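Local structure of cellulose biosynthesis protein BcsG (Salmonella typhimurium LT2, 5OLT) at residues Phe88-Lys93 / Val296-Met301; Asn196-Gly201 / Thr250-Ser255. The protein is required for cellulose biosynthesis, here as its zinc-binding extramembrane domain of the alkaline phosphatase family. All coordinates share one frame; numbering follows the deposited sequence.

Contact 1. Residues Phe88-Lys93 / Val296-Met301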
loop_
_atom_site.group_PDB
_atom_site.type_symbol
_atom_site.label_atom_id
_atom_site.label_comp_id
_atom_site.label_asym_id
_atom_site.label_seq_id
_atom_site.Cartn_x
_atom_site.Cartn_y
_atom_site.Cartn_z
ATOM N N PHE A 88 11.475 -4.027 -9.535
ATOM C CA PHE A 88 11.418 -2.967 -8.511
ATOM C C PHE A 88 12.790 -2.575 -7.994
ATOM O O PHE A 88 13.741 -3.342 -8.087
ATOM C CB PHE A 88 10.562 -3.451 -7.323
ATOM C CG PHE A 88 9.092 -3.522 -7.637
ATOM C CD1 PHE A 88 8.329 -2.360 -7.699
ATOM C CD2 PHE A 88 8.506 -4.745 -7.903
ATOM C CE1 PHE A 88 6.975 -2.434 -8.008
ATOM C CE2 PHE A 88 7.148 -4.843 -8.241
ATOM C CZ PHE A 88 6.386 -3.685 -8.294
ATOM N N ASP A 89 12.881 -1.384 -7.438
ATOM C CA ASP A 89 14.075 -0.976 -6.724
ATOM C C ASP A 89 14.028 -1.419 -5.285
ATOM O O ASP A 89 15.050 -1.749 -4.715
ATOM C CB ASP A 89 14.262 0.534 -6.767
ATOM C CG ASP A 89 14.509 1.067 -8.149
ATOM O OD1 ASP A 89 15.025 0.313 -9.032
ATOM O OD2 ASP A 89 14.231 2.272 -8.350
ATOM N N ILE A 90 12.834 -1.435 -4.690
ATOM C CA ILE A 90 12.609 -1.763 -3.286
ATOM C C ILE A 90 11.417 -2.704 -3.244
ATOM O O ILE A 90 10.383 -2.403 -3.874
ATOM C CB ILE A 90 12.306 -0.484 -2.482
ATOM C CG1 ILE A 90 13.460 0.516 -2.547
ATOM C CG2 ILE A 90 11.936 -0.855 -1.036
ATOM C CD1 ILE A 90 13.070 1.909 -2.050
ATOM N N LEU A 91 11.514 -3.796 -2.513
ATOM C CA LEU A 91 10.404 -4.755 -2.443
ATOM C C LEU A 91 10.202 -5.162 -0.997
ATOM O O LEU A 91 11.139 -5.672 -0.349
ATOM C CB LEU A 91 10.733 -5.963 -3.347
ATOM C CG LEU A 91 9.683 -7.056 -3.483
ATOM C CD1 LEU A 91 8.382 -6.497 -4.053
ATOM C CD2 LEU A 91 10.230 -8.164 -4.382
ATOM N N PHE A 92 8.987 -4.944 -0.494
ATOM C CA PHE A 92 8.678 -5.354 0.882
ATOM C C PHE A 92 8.213 -6.800 0.941
ATOM O O PHE A 92 7.338 -7.216 0.160
ATOM C CB PHE A 92 7.544 -4.467 1.422
ATOM C CG PHE A 92 7.947 -3.037 1.680
ATOM C CD1 PHE A 92 7.923 -2.083 0.651
ATOM C CD2 PHE A 92 8.282 -2.621 2.960
ATOM C CE1 PHE A 92 8.273 -0.757 0.886
ATOM C CE2 PHE A 92 8.626 -1.287 3.215
ATOM C CZ PHE A 92 8.618 -0.333 2.180
ATOM N N LYS A 93 8.758 -7.551 1.897
ATOM C CA LYS A 93 8.437 -8.956 2.105
ATOM C C LYS A 93 7.484 -9.217 3.267
ATOM O O LYS A 93 6.885 -10.252 3.340
ATOM C CB LYS A 93 9.727 -9.780 2.257
ATOM C CG LYS A 93 10.651 -9.764 1.036
ATOM C CD LYS A 93 9.919 -10.264 -0.203
ATOM C CE LYS A 93 10.821 -10.320 -1.434
ATOM N NZ LYS A 93 11.855 -11.376 -1.287
ATOM N N VAL A 296 8.534 -0.409 -4.754
ATOM C CA VAL A 296 8.780 0.959 -5.198
ATOM C C VAL A 296 9.792 0.888 -6.320
ATOM O O VAL A 296 10.755 0.123 -6.238
ATOM C CB VAL A 296 9.338 1.826 -4.044
ATOM C CG1 VAL A 296 9.551 3.276 -4.486
ATOM C CG2 VAL A 296 8.396 1.792 -2.829
ATOM N N LYS A 297 9.553 1.669 -7.357
ATOM C CA LYS A 297 10.517 1.787 -8.464
ATOM C C LYS A 297 10.651 3.252 -8.823
ATOM O O LYS A 297 9.654 3.968 -8.936
ATOM C CB LYS A 297 10.029 1.016 -9.702
ATOM C CG LYS A 297 11.067 0.859 -10.813
ATOM C CD LYS A 297 10.605 -0.158 -11.859
ATOM C CE LYS A 297 11.566 -0.198 -13.048
ATOM N NZ LYS A 297 12.958 -0.579 -12.697
ATOM N N PHE A 298 11.888 3.695 -9.011
ATOM C CA PHE A 298 12.147 5.067 -9.485
ATOM C C PHE A 298 12.571 5.059 -10.951
ATOM O O PHE A 298 13.360 4.187 -11.383
ATOM C CB PHE A 298 13.250 5.718 -8.658
ATOM C CG PHE A 298 12.910 5.881 -7.194
ATOM C CD1 PHE A 298 12.269 7.051 -6.738
ATOM C CD2 PHE A 298 13.250 4.889 -6.265
ATOM C CE1 PHE A 298 11.971 7.203 -5.379
ATOM C CE2 PHE A 298 12.941 5.032 -4.925
ATOM C CZ PHE A 298 12.316 6.208 -4.473
ATOM N N PHE A 299 12.019 5.979 -11.717
ATOM C CA PHE A 299 12.313 6.113 -13.142
ATOM C C PHE A 299 12.916 7.485 -13.358
ATOM O O PHE A 299 12.575 8.452 -12.644
ATOM C CB PHE A 299 11.042 6.010 -13.975
ATOM C CG PHE A 299 10.389 4.658 -13.900
ATOM C CD1 PHE A 299 9.508 4.338 -12.858
ATOM C CD2 PHE A 299 10.664 3.712 -14.863
ATOM C CE1 PHE A 299 8.906 3.098 -12.787
ATOM C CE2 PHE A 299 10.074 2.447 -14.774
ATOM C CZ PHE A 299 9.188 2.162 -13.750
ATOM N N GLY A 300 13.842 7.554 -14.314
ATOM C CA GLY A 300 14.410 8.821 -14.735
ATOM C C GLY A 300 15.525 9.317 -13.839
ATOM O O GLY A 300 15.887 10.505 -13.913
ATOM N N MET A 301 16.082 8.447 -12.994
ATOM C CA MET A 301 17.201 8.837 -12.121
ATOM C C MET A 301 18.505 8.938 -12.909
ATOM O O MET A 301 18.770 8.123 -13.800
ATOM C CB MET A 301 17.410 7.868 -10.976
ATOM C CG MET A 301 16.243 7.830 -9.984
ATOM S SD MET A 301 16.566 6.636 -8.678
ATOM C CE MET A 301 17.937 7.360 -7.771
#
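Ile90 and Val296 form an antiparallel hydrogen-bonded pair, with their CA atoms 5.1 Å apart. Val296 N gives its hydrogen to Ile90 O at 2.9 Å. In return, Val296 O accepts from two successive amides, Ile90 N and Asp89 N. Both donors lie in the plane of the Val296 carbonyl. The bond from Ile90 N is the straighter of the two, with an N-H...O angle of 154° against 137° for Asp89 N. Two residues facing one make this a classic beta bulge.

Beyond the bulge, Phe298 N bonds to the Asp89 side chain. Asp89 CG lies anti to its own carbonyl carbon (chi1 -65°), and OD2 accepts from Phe298 N at 2.8 Å in a nearly straight bond. This N-H comes from above the carboxylate plane. The same oxygen sits at the edge of the Phe298 ring, 3.5 Å from CD2, and the carboxylate and ring are nearly coplanar. The bulge lies in the large mixed sheet of this alkaline phosphatase-family domain, where strand 291-299 runs between strands 259-265 and 90-96. Across strand 90-96 from 291-299, Asp89 and Leu91 bond through their backbones to Ile310 of strand 310-312.

Ile90 and Val296 point to the same face of the sheet and meet at their CB atoms, 4.1 Å apart. Leu324 of helix 318-328 touches both. Ile90 CD1 reaches the edge of the Phe298 ring, 4.2 Å from CE2. Phe88 instead brings CD1 to within 3.5 Å of Val296 N, and its ring edge faces the chain at Val296 C. In one of its two conformers, Lys297 NZ bonds to His87 O and lies 4.3 Å from Asp89 OD1, too far for a salt bridge.

Contact 2. Residues Asn196-Gly201 / Thr250-Ser255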
loop_
_atom_site.group_PDB
_atom_site.type_symbol
_atom_site.label_atom_id
_atom_site.label_comp_id
_atom_site.label_asym_id
_atom_site.label_seq_id
_atom_site.Cartn_x
_atom_site.Cartn_y
_atom_site.Cartn_z
ATOM N N ASN A 196 -1.332 4.343 -19.992
ATOM C CA ASN A 196 -0.846 5.113 -21.148
ATOM C C ASN A 196 -1.559 6.460 -21.279
ATOM O O ASN A 196 -0.928 7.466 -21.661
ATOM C CB ASN A 196 -0.961 4.301 -22.415
ATOM C CG ASN A 196 0.219 3.364 -22.593
ATOM O OD1 ASN A 196 1.334 3.633 -22.128
ATOM N ND2 ASN A 196 -0.012 2.264 -23.289
ATOM N N ARG A 197 -2.841 6.491 -20.947
ATOM C CA ARG A 197 -3.598 7.747 -20.932
ATOM C C ARG A 197 -3.024 8.685 -19.872
ATOM O O ARG A 197 -2.828 9.876 -20.092
ATOM C CB ARG A 197 -5.093 7.471 -20.711
ATOM C CG ARG A 197 -5.893 8.763 -20.517
ATOM C CD ARG A 197 -7.385 8.505 -20.528
ATOM N NE ARG A 197 -7.845 8.072 -21.859
ATOM C CZ ARG A 197 -9.114 7.852 -22.190
ATOM N NH1 ARG A 197 -10.091 8.034 -21.308
ATOM N NH2 ARG A 197 -9.405 7.473 -23.440
ATOM N N TRP A 198 -2.706 8.143 -18.690
ATOM C CA TRP A 198 -2.069 8.923 -17.649
ATOM C C TRP A 198 -0.722 9.501 -18.128
ATOM O O TRP A 198 -0.429 10.689 -17.921
ATOM C CB TRP A 198 -1.867 8.019 -16.417
ATOM C CG TRP A 198 -1.086 8.641 -15.317
ATOM C CD1 TRP A 198 -1.574 9.450 -14.336
ATOM C CD2 TRP A 198 0.320 8.548 -15.097
ATOM N NE1 TRP A 198 -0.569 9.870 -13.518
ATOM C CE2 TRP A 198 0.618 9.337 -13.954
ATOM C CE3 TRP A 198 1.362 7.866 -15.742
ATOM C CZ2 TRP A 198 1.909 9.453 -13.441
ATOM C CZ3 TRP A 198 2.648 8.005 -15.245
ATOM C CH2 TRP A 198 2.911 8.801 -14.109
ATOM N N LEU A 199 0.071 8.674 -18.800
ATOM C CA LEU A 199 1.421 9.065 -19.251
ATOM C C LEU A 199 1.366 10.179 -20.308
ATOM O O LEU A 199 2.177 11.089 -20.284
ATOM C CB LEU A 199 2.193 7.855 -19.788
ATOM C CG LEU A 199 3.658 8.145 -20.166
ATOM C CD1 LEU A 199 4.472 8.754 -19.018
ATOM C CD2 LEU A 199 4.296 6.844 -20.665
ATOM N N THR A 200 0.413 10.113 -21.228
ATOM C CA THR A 200 0.244 11.199 -22.225
ATOM C C THR A 200 -0.133 12.508 -21.491
ATOM O O THR A 200 0.428 13.580 -21.774
ATOM C CB THR A 200 -0.866 10.899 -23.251
ATOM O OG1 THR A 200 -2.140 10.971 -22.603
ATOM C CG2 THR A 200 -0.683 9.510 -23.928
ATOM N N GLY A 201 -1.072 12.412 -20.537
ATOM C CA GLY A 201 -1.542 13.603 -19.781
ATOM C C GLY A 201 -0.410 14.310 -19.045
ATOM O O GLY A 201 -0.336 15.558 -19.053
ATOM N N THR A 250 8.375 -0.373 -18.868
ATOM C CA THR A 250 9.233 -0.155 -20.074
ATOM C C THR A 250 8.917 1.169 -20.790
ATOM O O THR A 250 9.849 1.923 -21.176
ATOM C CB THR A 250 9.158 -1.369 -21.016
ATOM O OG1 THR A 250 9.599 -2.517 -20.278
ATOM C CG2 THR A 250 10.044 -1.190 -22.214
ATOM N N GLU A 251 7.632 1.466 -20.961
ATOM C CA GLU A 251 7.194 2.753 -21.514
ATOM C C GLU A 251 7.688 3.915 -20.671
ATOM O O GLU A 251 8.140 4.945 -21.222
ATOM C CB GLU A 251 5.667 2.847 -21.683
ATOM C CG GLU A 251 5.097 1.998 -22.799
ATOM C CD GLU A 251 5.837 2.228 -24.110
ATOM O OE1 GLU A 251 5.734 3.355 -24.661
ATOM O OE2 GLU A 251 6.541 1.290 -24.578
ATOM N N LEU A 252 7.653 3.748 -19.347
ATOM C CA LEU A 252 8.090 4.825 -18.453
ATOM C C LEU A 252 9.569 5.057 -18.585
ATOM O O LEU A 252 10.008 6.227 -18.632
ATOM C CB LEU A 252 7.782 4.537 -16.982
ATOM C CG LEU A 252 6.428 4.925 -16.437
ATOM C CD1 LEU A 252 6.530 4.709 -14.944
ATOM C CD2 LEU A 252 6.040 6.354 -16.733
ATOM N N GLU A 253 10.353 3.971 -18.642
ATOM C CA GLU A 253 11.803 4.072 -18.856
ATOM C C GLU A 253 12.061 4.846 -20.158
ATOM O O GLU A 253 12.875 5.778 -20.188
ATOM C CB GLU A 253 12.449 2.682 -18.924
ATOM C CG GLU A 253 12.719 2.017 -17.581
ATOM C CD GLU A 253 12.955 0.496 -17.633
ATOM O OE1 GLU A 253 12.951 -0.131 -18.731
ATOM O OE2 GLU A 253 13.145 -0.089 -16.542
ATOM N N LYS A 254 11.354 4.487 -21.229
ATOM C CA LYS A 254 11.573 5.147 -22.542
ATOM C C LYS A 254 11.235 6.641 -22.505
ATOM O O LYS A 254 11.838 7.444 -23.222
ATOM C CB LYS A 254 10.735 4.501 -23.643
ATOM C CG LYS A 254 11.160 3.115 -24.105
ATOM C CD LYS A 254 10.110 2.618 -25.089
ATOM C CE LYS A 254 10.434 1.246 -25.649
ATOM N NZ LYS A 254 9.242 0.738 -26.380
ATOM N N SER A 255 10.292 7.032 -21.650
ATOM C CA SER A 255 9.803 8.404 -21.613
ATOM C C SER A 255 10.860 9.353 -21.053
ATOM O O SER A 255 10.781 10.557 -21.303
ATOM C CB SER A 255 8.539 8.502 -20.754
ATOM O OG SER A 255 8.880 8.538 -19.379
#
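Leu199 and Leu252 make the closest contact between the two helix segments, with Leu199 CD1 3.7 Å from Leu252 CD2. The two side chains approach obliquely. Leu199 has CG anti to its backbone N (chi1 -175°), and its CB is directed toward the other helix. Leu252 CD2 also meets the Trp198 indole, lying near the ring plane at its edge, 4.1 Å from CZ3. This methyl therefore touches both Leu199 and Trp198. Leu199 CD2 turns to Glu251 and lies 4.3 Å from its CB.

The segments belong to helices 191-203 and 234-255, which pack side by side with nearly parallel directions. The segment axes differ by 14° and come no nearer than 11.4 Å. Bulky side chains bridge this wide spacing. Phe248, one turn before Leu252, adds to the packing against Asn196, Trp198 and Leu199. Towards the large sheet, Trp198 touches Val259 and Leu252 touches Val261, both on strand 259-265.

Several polar groups bond within their own helix or to nearby residues. Ser255 OG gives its hydrogen to Leu252 O at 2.7 Å and is also bonded to Arg257 N. Trp198 NE1 bonds to Thr212 OG1 on strand 210-216. Glu251 bends at chi2 (-51°). Lys254 NZ meets Glu251 OE2 on the syn side, slightly out of the carboxylate plane, in a salt bridge of 3.3 Å. At the partly exposed margin, Asn196 OD1 reaches Glu251 CG at 4.2 Å. The amide and carboxylate planes there are nearly perpendicular.

The centres of the two contacts lie about 17 Å apart. Both segments of contact 2 fall in the sequence between the two segments of contact 1. Contact 1 is buried within the large mixed sheet, whereas contact 2 joins two helices packed against it. Strand 291-299 and helix 234-255 connect them directly. Phe299 CE1 packs on Leu252 CD1 at 3.6 Å, and Phe299 CD2 lies 3.8 Å from Glu253 N. Strand 259-265 also touches residues of both contacts. Both belong to the same domain, which carries the zinc site of Cys67, Ser102, Glu266 and His267.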